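Local coordinates for diacylglycerol lipase (Aspergillus oryzae, PDB 5XK2), which probably hydrolyses the ester bonds of mono- and diacylglycerols as a class 3 lipase of the alpha/beta-hydrolase clan, at residues I147-S153 against A173-A179. Residue numbers count along the deposited sequence, not the author numbering.
Sequences IVVVGHS and AILYAYA
Val150 (chi1 p) sets CG2 against two tyrosines, 3.9 Å from Tyr176 CB and 3.9 Å from Tyr178 CE2, at the edge of the Tyr178 ring. Val148 CG1 lies 3.7 Å from Tyr176 CD1. Both tyrosines take chi1 m and share this sheet face with Val148, Val150, Ile174 and His152; helix 14-27 covers it at Val148, His152 and the two tyrosines. On the other face, Val149 CG2 meets Ala173 CB at 3.8 Å. The strands run parallel; the axes of 147-152 and 173-178 approach to 4.5 Å and their directions differ by 24°. Register runs from Val148–Ile174 to His152–Tyr178. Six backbone hydrogen bonds join them: Ile174 N to Ile147 O and Val149 N to Ile174 O (both 2.8 Å), Tyr176 N to Val149 O (2.9 Å), Gly151 N to Tyr176 O (3.2 Å), Tyr178 N to Gly151 O (3.0 Å) and Ser153 N to Tyr178 O (2.9 Å). With helix 154-168 they form a beta-alpha-beta unit. Ser153 has phi/psi 61/-136, consistent with the strained GxSxG nucleophile elbow. Its OG hydrogen-bonds His268 NE2, as in a Ser-His-Asp triad with Asp206. Strand pairing thus holds the probable nucleophile's backbone and leaves OG to bond His268.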
ATOM      1  N   ILE A 147      17.252  27.409  -6.633  1.00  8.91           N
ATOM      2  CA  ILE A 147      16.308  26.468  -7.224  1.00  9.20           C
ATOM      3  C   ILE A 147      16.283  25.222  -6.350  1.00 12.63           C
ATOM      4  O   ILE A 147      17.286  24.521  -6.241  1.00 10.94           O
ATOM      5  CB  ILE A 147      16.678  26.107  -8.662  1.00 11.35           C
ATOM      6  CG1 ILE A 147      16.564  27.352  -9.560  1.00 18.22           C
ATOM      7  CG2 ILE A 147      15.753  25.023  -9.189  1.00 15.34           C
ATOM      8  CD1 ILE A 147      17.002  27.109 -10.988  1.00 25.34           C
ATOM      9  N   VAL A 148      15.140  24.972  -5.709  1.00 10.37           N
ATOM     10  CA  VAL A 148      14.999  23.852  -4.780  1.00  8.44           C
ATOM     11  C   VAL A 148      14.080  22.799  -5.370  1.00 10.62           C
ATOM     12  O   VAL A 148      12.962  23.122  -5.806  1.00 12.47           O
ATOM     13  CB  VAL A 148      14.415  24.300  -3.419  1.00  9.50           C
ATOM     14  CG1 VAL A 148      14.124  23.078  -2.530  1.00 14.63           C
ATOM     15  CG2 VAL A 148      15.347  25.278  -2.712  1.00 12.58           C
ATOM     16  N   VAL A 149      14.547  21.558  -5.390  1.00  7.00           N
ATOM     17  CA  VAL A 149      13.790  20.436  -5.948  1.00  7.45           C
ATOM     18  C   VAL A 149      13.526  19.469  -4.800  1.00 10.91           C
ATOM     19  O   VAL A 149      14.453  19.004  -4.151  1.00  9.87           O
ATOM     20  CB  VAL A 149      14.550  19.740  -7.090  1.00  8.87           C
ATOM     21  CG1 VAL A 149      13.745  18.574  -7.639  1.00 13.10           C
ATOM     22  CG2 VAL A 149      14.843  20.765  -8.219  1.00 11.12           C
ATOM     23  N   VAL A 150      12.250  19.204  -4.537  1.00  8.90           N
ATOM     24  CA  VAL A 150      11.880  18.567  -3.279  1.00  7.97           C
ATOM     25  C   VAL A 150      10.749  17.574  -3.489  1.00  8.79           C
ATOM     26  O   VAL A 150       9.895  17.745  -4.363  1.00  9.78           O
ATOM     27  CB  VAL A 150      11.471  19.647  -2.232  1.00  9.40           C
ATOM     28  CG1 VAL A 150      10.305  20.473  -2.729  1.00 13.57           C
ATOM     29  CG2 VAL A 150      11.160  19.034  -0.851  1.00 10.51           C
ATOM     30  N   GLY A 151      10.758  16.513  -2.699  1.00  8.40           N
ATOM     31  CA  GLY A 151       9.631  15.605  -2.663  1.00  7.84           C
ATOM     32  C   GLY A 151       9.737  14.686  -1.455  1.00  7.95           C
ATOM     33  O   GLY A 151      10.782  14.639  -0.791  1.00  8.07           O
ATOM     34  N   HIS A 152       8.657  13.950  -1.191  1.00  7.28           N
ATOM     35  CA  HIS A 152       8.635  12.925  -0.155  1.00  7.64           C
ATOM     36  C   HIS A 152       8.219  11.607  -0.805  1.00  7.94           C
ATOM     37  O   HIS A 152       7.446  11.625  -1.775  1.00 10.48           O
ATOM     38  CB  HIS A 152       7.665  13.334   0.985  1.00  7.01           C
ATOM     39  CG  HIS A 152       7.352  12.229   1.950  1.00  7.17           C
ATOM     40  ND1 HIS A 152       6.167  11.524   1.910  1.00  9.94           N
ATOM     41  CD2 HIS A 152       8.075  11.692   2.963  1.00  9.57           C
ATOM     42  CE1 HIS A 152       6.175  10.602   2.858  1.00  9.30           C
ATOM     43  NE2 HIS A 152       7.326  10.673   3.502  1.00  9.17           N
ATOM     44  N   SER A 153       8.713  10.482  -0.279  1.00  7.79           N
ATOM     45  CA  SER A 153       8.280   9.162  -0.740  1.00  9.05           C
ATOM     46  C   SER A 153       8.611   8.999  -2.231  1.00 10.67           C
ATOM     47  O   SER A 153       9.701   9.370  -2.676  1.00  8.73           O
ATOM     48  CB  SER A 153       6.766   8.982  -0.469  1.00 12.09           C
ATOM     49  OG  SER A 153       6.309   7.664  -0.752  1.00 10.93           O
ATOM     50  N   ALA A 173      20.393  23.040  -8.972  1.00 13.63           N
ATOM     51  CA  ALA A 173      19.283  22.520  -8.162  1.00 11.66           C
ATOM     52  C   ALA A 173      19.785  22.002  -6.821  1.00 11.56           C
ATOM     53  O   ALA A 173      20.809  21.320  -6.763  1.00 12.72           O
ATOM     54  CB  ALA A 173      18.559  21.427  -8.904  1.00 12.63           C
ATOM     55  N   ILE A 174      19.078  22.369  -5.753  1.00  8.95           N
ATOM     56  CA  ILE A 174      19.333  21.851  -4.417  1.00  7.08           C
ATOM     57  C   ILE A 174      18.272  20.795  -4.145  1.00 11.16           C
ATOM     58  O   ILE A 174      17.063  21.082  -4.241  1.00 12.74           O
ATOM     59  CB  ILE A 174      19.227  22.947  -3.331  1.00  9.06           C
ATOM     60  CG1 ILE A 174      19.951  24.243  -3.729  1.00 14.43           C
ATOM     61  CG2 ILE A 174      19.690  22.404  -1.974  1.00 12.37           C
ATOM     62  CD1 ILE A 174      21.422  24.067  -4.010  1.00 19.91           C
ATOM     63  N   LEU A 175      18.702  19.586  -3.804  1.00  8.15           N
ATOM     64  CA  LEU A 175      17.767  18.462  -3.688  1.00  7.45           C
ATOM     65  C   LEU A 175      17.408  18.151  -2.246  1.00  9.36           C
ATOM     66  O   LEU A 175      18.291  17.892  -1.440  1.00  8.78           O
ATOM     67  CB  LEU A 175      18.383  17.213  -4.333  1.00  6.91           C
ATOM     68  CG  LEU A 175      17.614  15.899  -4.139  1.00  9.20           C
ATOM     69  CD1 LEU A 175      16.210  15.929  -4.804  1.00  9.74           C
ATOM     70  CD2 LEU A 175      18.441  14.709  -4.678  1.00 11.11           C
ATOM     71  N   TYR A 176      16.117  18.168  -1.919  1.00  6.36           N
ATOM     72  CA  TYR A 176      15.672  17.622  -0.636  1.00  8.95           C
ATOM     73  C   TYR A 176      14.787  16.429  -0.925  1.00  9.58           C
ATOM     74  O   TYR A 176      13.663  16.583  -1.410  1.00 10.47           O
ATOM     75  CB  TYR A 176      14.931  18.672   0.214  1.00  9.22           C
ATOM     76  CG  TYR A 176      15.794  19.855   0.614  1.00 10.04           C
ATOM     77  CD1 TYR A 176      16.043  20.894  -0.287  1.00 11.23           C
ATOM     78  CD2 TYR A 176      16.401  19.907   1.858  1.00 10.16           C
ATOM     79  CE1 TYR A 176      16.849  21.984   0.072  1.00 11.67           C
ATOM     80  CE2 TYR A 176      17.209  20.973   2.219  1.00  9.81           C
ATOM     81  CZ  TYR A 176      17.412  22.011   1.331  1.00 11.80           C
ATOM     82  OH  TYR A 176      18.212  23.070   1.692  1.00 12.88           O
ATOM     83  N   ALA A 177      15.302  15.236  -0.648  1.00  6.99           N
ATOM     84  CA  ALA A 177      14.593  14.010  -0.999  1.00  7.45           C
ATOM     85  C   ALA A 177      14.245  13.244   0.261  1.00  9.11           C
ATOM     86  O   ALA A 177      15.029  12.439   0.745  1.00 10.02           O
ATOM     87  CB  ALA A 177      15.463  13.166  -1.922  1.00  8.56           C
ATOM     88  N   TYR A 178      13.021  13.424   0.730  1.00  6.96           N
ATOM     89  CA  TYR A 178      12.632  12.851   2.021  1.00  7.29           C
ATOM     90  C   TYR A 178      12.057  11.471   1.787  1.00  9.65           C
ATOM     91  O   TYR A 178      11.074  11.347   1.081  1.00  9.84           O
ATOM     92  CB  TYR A 178      11.598  13.749   2.709  1.00  7.78           C
ATOM     93  CG  TYR A 178      12.111  15.132   3.042  1.00  6.90           C
ATOM     94  CD1 TYR A 178      12.762  15.373   4.257  1.00  6.98           C
ATOM     95  CD2 TYR A 178      11.941  16.201   2.152  1.00  5.28           C
ATOM     96  CE1 TYR A 178      13.252  16.644   4.579  1.00  7.58           C
ATOM     97  CE2 TYR A 178      12.408  17.472   2.468  1.00  7.65           C
ATOM     98  CZ  TYR A 178      13.069  17.686   3.676  1.00  7.14           C
ATOM     99  OH  TYR A 178      13.530  18.956   3.974  1.00  9.89           O
ATOM    100  N   ALA A 179      12.667  10.441   2.374  1.00  6.80           N
ATOM    101  CA  ALA A 179      12.121   9.077   2.314  1.00  5.59           C
ATOM    102  C   ALA A 179      12.167   8.501   0.907  1.00 10.79           C
ATOM    103  O   ALA A 179      11.285   7.753   0.508  1.00  9.99           O
ATOM    104  CB  ALA A 179      10.660   9.037   2.836  1.00  7.43           C
TER